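Transcriptional repressor, TetR family (Thermus thermophilus, PDB 3ANP) represses transcription of fatty acid degradation genes, probably by binding their regulatory DNA, and binds acyl-CoA such as lauroyl-CoA. Local coordinates at residues 52-58 with 106-110; 68-72 with 88-93. One frame throughout, in Å; residues are numbered along the deposited sequence.

In the fold
From the N terminus the chain first runs through helices 3-25, 32-39 and 43-49, which include the predicted helix-turn-helix. It then enters the long helix 54-77, and both interactions use this helix. Interaction 1 sets its beginning against the C-terminal part of helix 101-110, closing a loop of 47 residues. Interaction 2 lies within that loop: residues 68-72 of the same helix meet residues 88-93 of helix 82-99, with 15 residues between them, mostly helical. The contact centres are about 21 Å apart, on opposite sides of the chain's centre. Interaction 1 joins the DNA-binding end to the ligand-binding domain. Interaction 2 packs helices inside that domain. Each has a side chain about 4 Å from the bound dodecyl-CoA.

Interaction 1: residues 52-58 with 106-110; sequences YKEAVLL and PMFYE
Glu110, Met107 and Leu57 bury the most surface here. Tyr52 is extended (phi/psi -151/150), and the chain then turns into the helix that carries 55-58. Residues 106-110 are helical and follow a kink at Pro106. The two helical segments cross almost at right angles, at -98°, with axes 9.3 Å apart at closest approach. The register is set by Leu57 and Met107, whose CA atoms are 5.8 Å apart. About 353 Å² is buried in all.

Met107 is a selenomethionine with chi1 and chi2 both t and chi3 p. Its SE lies 3.4 Å from Leu57 O, and its CB is 3.9 Å from Leu57 CB. Leu58 (mt) also reaches it, with CD2 3.9 Å from Met107 CG. Leu57 (mt) turns CD1 to Pro106 CG at 3.7 Å. The Met107 side chain is about 4 Å from the bound dodecyl-CoA.

The CA-to-CB bond of Glu110 (chi1 t) points toward 52-58, and the bend at chi2 (p) brings the carboxylate beside Tyr52 and Glu54. OE2 is 3.3 Å from Tyr52 CE1, obliquely to the ring. A water bridges the pair, accepting from Tyr52 OH at 2.5 Å and donating to Glu110 OE2 at 2.7 Å. The like-charged carboxylates lie close, Glu54 OE1 to Glu110 OE1 4.3 Å. Glu54 CG packs 3.5 Å from Glu110 OE1, which is hydrogen-bonded to Asn113. Arg118 makes a cation-pi contact with Tyr52.

This is the junction between the DNA-binding and ligand-binding parts of a TetR-family repressor. An apolar core adjoins a water-bridged carboxylate. Arg118 salt-bridges Glu110 but reaches Glu54 only as a long, weak ion pair, so the like charges are partly balanced.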
loop_
_atom_site.group_PDB
_atom_site.type_symbol
_atom_site.label_atom_id
_atom_site.label_comp_id
_atom_site.label_asym_id
_atom_site.label_seq_id
_atom_site.Cartn_x
_atom_site.Cartn_y
_atom_site.Cartn_z
ATOM N N TYR A 52 1.283 7.322 -22.579
ATOM C CA TYR A 52 1.435 8.282 -21.492
ATOM C C TYR A 52 2.863 8.121 -20.978
ATOM O O TYR A 52 3.431 7.036 -21.087
ATOM C CB TYR A 52 0.375 8.054 -20.384
ATOM C CG TYR A 52 0.154 6.613 -19.968
ATOM C CD1 TYR A 52 0.819 6.066 -18.865
ATOM C CD2 TYR A 52 -0.729 5.797 -20.677
ATOM C CE1 TYR A 52 0.606 4.735 -18.474
ATOM C CE2 TYR A 52 -0.939 4.479 -20.309
ATOM C CZ TYR A 52 -0.269 3.950 -19.206
ATOM O OH TYR A 52 -0.473 2.638 -18.868
ATOM N N LYS A 53 3.446 9.199 -20.454
ATOM C CA LYS A 53 4.840 9.181 -19.977
ATOM C C LYS A 53 5.186 8.054 -18.996
ATOM O O LYS A 53 6.301 7.508 -19.042
ATOM C CB LYS A 53 5.208 10.530 -19.349
ATOM C CG LYS A 53 5.421 11.688 -20.343
ATOM C CD LYS A 53 5.454 13.046 -19.627
ATOM C CE LYS A 53 6.477 13.065 -18.480
ATOM N NZ LYS A 53 6.412 14.352 -17.699
ATOM N N GLU A 54 4.245 7.699 -18.118
ATOM C CA GLU A 54 4.492 6.648 -17.128
ATOM C C GLU A 54 4.703 5.275 -17.752
ATOM O O GLU A 54 5.302 4.384 -17.135
ATOM C CB GLU A 54 3.335 6.563 -16.120
ATOM C CG GLU A 54 3.249 7.719 -15.143
ATOM C CD GLU A 54 2.739 9.002 -15.769
ATOM O OE1 GLU A 54 2.203 8.965 -16.899
ATOM O OE2 GLU A 54 2.867 10.054 -15.119
ATOM N N ALA A 55 4.189 5.084 -18.964
ATOM C CA ALA A 55 4.355 3.802 -19.624
ATOM C C ALA A 55 5.857 3.563 -19.848
ATOM O O ALA A 55 6.305 2.421 -19.895
ATOM C CB ALA A 55 3.582 3.777 -20.966
ATOM N N VAL A 56 6.632 4.634 -19.990
ATOM C CA VAL A 56 8.082 4.471 -20.161
ATOM C C VAL A 56 8.650 3.913 -18.851
ATOM O O VAL A 56 9.421 2.948 -18.853
ATOM C CB VAL A 56 8.801 5.820 -20.482
ATOM C CG1 VAL A 56 10.312 5.611 -20.487
ATOM C CG2 VAL A 56 8.352 6.358 -21.857
ATOM N N LEU A 57 8.264 4.516 -17.728
ATOM C CA LEU A 57 8.756 4.056 -16.429
ATOM C C LEU A 57 8.342 2.607 -16.154
ATOM O O LEU A 57 9.099 1.844 -15.557
ATOM C CB LEU A 57 8.244 4.973 -15.314
ATOM C CG LEU A 57 8.607 6.458 -15.429
ATOM C CD1 LEU A 57 7.893 7.234 -14.317
ATOM C CD2 LEU A 57 10.136 6.650 -15.337
ATOM N N LEU A 58 7.147 2.214 -16.587
ATOM C CA LEU A 58 6.719 0.838 -16.364
ATOM C C LEU A 58 7.636 -0.111 -17.118
ATOM O O LEU A 58 7.968 -1.178 -16.621
ATOM C CB LEU A 58 5.284 0.627 -16.819
ATOM C CG LEU A 58 4.251 1.375 -15.969
ATOM C CD1 LEU A 58 2.872 1.090 -16.547
ATOM C CD2 LEU A 58 4.330 0.936 -14.503
ATOM N N PRO A 106 7.365 8.353 -9.380
ATOM C CA PRO A 106 6.194 8.562 -10.243
ATOM C C PRO A 106 5.654 7.250 -10.791
ATOM O O PRO A 106 4.474 7.132 -11.130
ATOM C CB PRO A 106 6.717 9.501 -11.336
ATOM C CG PRO A 106 8.217 9.285 -11.312
ATOM C CD PRO A 106 8.508 9.159 -9.844
HETATM N N MSE A 107 6.523 6.252 -10.875
HETATM C CA MSE A 107 6.100 4.952 -11.346
HETATM C C MSE A 107 5.162 4.318 -10.309
HETATM O O MSE A 107 4.124 3.755 -10.666
HETATM C CB MSE A 107 7.321 4.053 -11.593
HETATM C CG MSE A 107 6.952 2.757 -12.280
HETATM SE SE MSE A 107 8.346 1.427 -12.244
HETATM C CE MSE A 107 8.224 0.950 -10.384
ATOM N N PHE A 108 5.517 4.416 -9.025
ATOM C CA PHE A 108 4.689 3.848 -7.955
ATOM C C PHE A 108 3.281 4.461 -7.935
ATOM O O PHE A 108 2.305 3.767 -7.665
ATOM C CB PHE A 108 5.326 4.060 -6.568
ATOM C CG PHE A 108 6.600 3.275 -6.328
ATOM C CD1 PHE A 108 6.806 2.018 -6.911
ATOM C CD2 PHE A 108 7.577 3.780 -5.462
ATOM C CE1 PHE A 108 7.963 1.268 -6.637
ATOM C CE2 PHE A 108 8.738 3.040 -5.180
ATOM C CZ PHE A 108 8.928 1.785 -5.768
ATOM N N TYR A 109 3.167 5.758 -8.203
ATOM C CA TYR A 109 1.841 6.386 -8.197
ATOM C C TYR A 109 0.936 5.812 -9.281
ATOM O O TYR A 109 -0.283 5.811 -9.141
ATOM C CB TYR A 109 1.953 7.907 -8.371
ATOM C CG TYR A 109 2.351 8.606 -7.102
ATOM C CD1 TYR A 109 1.531 8.558 -5.968
ATOM C CD2 TYR A 109 3.557 9.291 -7.017
ATOM C CE1 TYR A 109 1.917 9.180 -4.779
ATOM C CE2 TYR A 109 3.948 9.910 -5.841
ATOM C CZ TYR A 109 3.126 9.854 -4.726
ATOM O OH TYR A 109 3.523 10.495 -3.570
ATOM N N GLU A 110 1.535 5.316 -10.357
ATOM C CA GLU A 110 0.762 4.743 -11.456
ATOM C C GLU A 110 -0.021 3.510 -10.991
ATOM O O GLU A 110 -1.071 3.203 -11.533
ATOM C CB GLU A 110 1.701 4.413 -12.621
ATOM C CG GLU A 110 1.039 4.016 -13.915
ATOM C CD GLU A 110 0.131 5.087 -14.532
ATOM O OE1 GLU A 110 0.195 6.272 -14.148
ATOM O OE2 GLU A 110 -0.638 4.720 -15.433
HETATM O O HOH W 1 -0.307 2.187 -16.367
#

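Interaction 2: residues 68-72 with 88-93; sequences LREEV and HLFRVL
A histidine-carboxylate hydrogen bond spans two otherwise apolar helix faces. His88 NE2 donates to Glu71 OE2 at 2.7 Å, nearly straight at 170°, and the carboxylate oxygen lies near the ring plane. Glu71 is extended (chi1 and chi2 t); His88 has chi1 t and chi2 77°.

Both segments are regular helix. They run roughly antiparallel, at 150°, with axes 11.2 Å apart at closest approach. Val72 and Leu89 set the register, with CA atoms 7.3 Å apart.

Leu68 (mt) fills the gap beside the polar pair. Its CD2 is 3.7 Å from Val92 CG1, and its CD1 is 3.7 Å from Leu93 CD2. Leu89 (tp) brings CD1 to 4.1 Å from Val72 CG2. Ile135 of helix 128-142 touches both Val72 and Leu89.

This is antiparallel helix packing within the ligand-binding domain, and the side chain of Leu68 lies about 4 Å from the bound dodecyl-CoA. Apolar side chains make most of the contact, while the single polar link adds a directional tie at its partly exposed margin.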
loop_
_atom_site.group_PDB
_atom_site.type_symbol
_atom_site.label_atom_id
_atom_site.label_comp_id
_atom_site.label_asym_id
_atom_site.label_seq_id
_atom_site.Cartn_x
_atom_site.Cartn_y
_atom_site.Cartn_z
ATOM N N LEU A 68 15.708 -9.069 -11.400
ATOM C CA LEU A 68 15.526 -9.641 -10.069
ATOM C C LEU A 68 15.013 -11.082 -10.156
ATOM O O LEU A 68 15.366 -11.914 -9.327
ATOM C CB LEU A 68 14.558 -8.783 -9.240
ATOM C CG LEU A 68 15.087 -7.407 -8.792
ATOM C CD1 LEU A 68 13.969 -6.602 -8.131
ATOM C CD2 LEU A 68 16.228 -7.590 -7.814
ATOM N N ARG A 69 14.176 -11.373 -11.153
ATOM C CA ARG A 69 13.650 -12.725 -11.333
ATOM C C ARG A 69 14.795 -13.691 -11.681
ATOM O O ARG A 69 14.870 -14.805 -11.149
ATOM C CB ARG A 69 12.584 -12.743 -12.441
ATOM C CG ARG A 69 12.008 -14.130 -12.738
ATOM C CD ARG A 69 10.957 -14.091 -13.861
ATOM N NE ARG A 69 9.796 -13.261 -13.536
ATOM C CZ ARG A 69 9.461 -12.143 -14.180
ATOM N NH1 ARG A 69 10.201 -11.708 -15.194
ATOM N NH2 ARG A 69 8.378 -11.455 -13.819
ATOM N N GLU A 70 15.692 -13.266 -12.569
ATOM C CA GLU A 70 16.829 -14.113 -12.948
ATOM C C GLU A 70 17.696 -14.391 -11.739
ATOM O O GLU A 70 18.170 -15.508 -11.542
ATOM C CB GLU A 70 17.724 -13.424 -13.979
ATOM C CG GLU A 70 17.112 -13.174 -15.345
ATOM C CD GLU A 70 18.157 -12.654 -16.327
ATOM O OE1 GLU A 70 19.075 -13.418 -16.668
ATOM O OE2 GLU A 70 18.073 -11.482 -16.735
ATOM N N GLU A 71 17.922 -13.346 -10.952
ATOM C CA GLU A 71 18.756 -13.427 -9.767
ATOM C C GLU A 71 18.159 -14.404 -8.748
ATOM O O GLU A 71 18.863 -15.254 -8.197
ATOM C CB GLU A 71 18.926 -12.018 -9.169
ATOM C CG GLU A 71 19.799 -11.948 -7.914
ATOM C CD GLU A 71 20.112 -10.510 -7.493
ATOM O OE1 GLU A 71 19.501 -9.567 -8.045
ATOM O OE2 GLU A 71 20.973 -10.323 -6.609
ATOM N N VAL A 72 16.858 -14.289 -8.516
ATOM C CA VAL A 72 16.172 -15.161 -7.566
ATOM C C VAL A 72 16.217 -16.617 -8.026
ATOM O O VAL A 72 16.528 -17.506 -7.239
ATOM C CB VAL A 72 14.681 -14.702 -7.375
ATOM C CG1 VAL A 72 13.823 -15.832 -6.768
ATOM C CG2 VAL A 72 14.647 -13.476 -6.458
ATOM N N HIS A 88 17.428 -11.633 0.878
ATOM C CA HIS A 88 18.297 -11.036 -0.131
ATOM C C HIS A 88 17.492 -10.168 -1.097
ATOM O O HIS A 88 17.870 -9.032 -1.408
ATOM C CB HIS A 88 19.008 -12.131 -0.926
ATOM C CG HIS A 88 19.799 -11.617 -2.084
ATOM N ND1 HIS A 88 21.033 -11.020 -1.935
ATOM C CD2 HIS A 88 19.526 -11.593 -3.411
ATOM C CE1 HIS A 88 21.486 -10.651 -3.120
ATOM N NE2 HIS A 88 20.590 -10.986 -4.032
ATOM N N LEU A 89 16.378 -10.710 -1.579
ATOM C CA LEU A 89 15.545 -9.978 -2.522
ATOM C C LEU A 89 15.125 -8.620 -1.979
ATOM O O LEU A 89 15.198 -7.609 -2.680
ATOM C CB LEU A 89 14.304 -10.799 -2.877
ATOM C CG LEU A 89 13.233 -10.111 -3.731
ATOM C CD1 LEU A 89 13.796 -9.692 -5.069
ATOM C CD2 LEU A 89 12.077 -11.078 -3.929
ATOM N N PHE A 90 14.697 -8.582 -0.723
ATOM C CA PHE A 90 14.248 -7.319 -0.167
ATOM C C PHE A 90 15.398 -6.380 0.102
ATOM O O PHE A 90 15.254 -5.176 -0.020
ATOM C CB PHE A 90 13.382 -7.579 1.066
ATOM C CG PHE A 90 12.052 -8.158 0.707
ATOM C CD1 PHE A 90 11.109 -7.382 0.041
ATOM C CD2 PHE A 90 11.780 -9.500 0.922
ATOM C CE1 PHE A 90 9.914 -7.939 -0.412
ATOM C CE2 PHE A 90 10.588 -10.071 0.471
ATOM C CZ PHE A 90 9.657 -9.290 -0.196
ATOM N N ARG A 91 16.553 -6.946 0.431
ATOM C CA ARG A 91 17.742 -6.139 0.655
ATOM C C ARG A 91 18.084 -5.434 -0.673
ATOM O O ARG A 91 18.284 -4.218 -0.721
ATOM C CB ARG A 91 18.895 -7.053 1.100
ATOM C CG ARG A 91 19.888 -6.446 2.071
ATOM C CD ARG A 91 20.366 -7.516 3.062
ATOM N NE ARG A 91 20.897 -8.710 2.395
ATOM C CZ ARG A 91 20.707 -9.960 2.814
ATOM N NH1 ARG A 91 19.991 -10.204 3.906
ATOM N NH2 ARG A 91 21.234 -10.974 2.140
ATOM N N VAL A 92 18.132 -6.194 -1.760
ATOM C CA VAL A 92 18.454 -5.609 -3.061
ATOM C C VAL A 92 17.340 -4.679 -3.534
ATOM O O VAL A 92 17.595 -3.668 -4.189
ATOM C CB VAL A 92 18.723 -6.711 -4.102
ATOM C CG1 VAL A 92 18.682 -6.130 -5.509
ATOM C CG2 VAL A 92 20.107 -7.333 -3.824
ATOM N N LEU A 93 16.102 -5.016 -3.201
ATOM C CA LEU A 93 14.982 -4.159 -3.574
ATOM C C LEU A 93 15.132 -2.804 -2.883
ATOM O O LEU A 93 14.938 -1.761 -3.498
ATOM C CB LEU A 93 13.658 -4.798 -3.149
ATOM C CG LEU A 93 12.894 -5.602 -4.199
ATOM C CD1 LEU A 93 11.649 -6.228 -3.550
ATOM C CD2 LEU A 93 12.495 -4.676 -5.345
#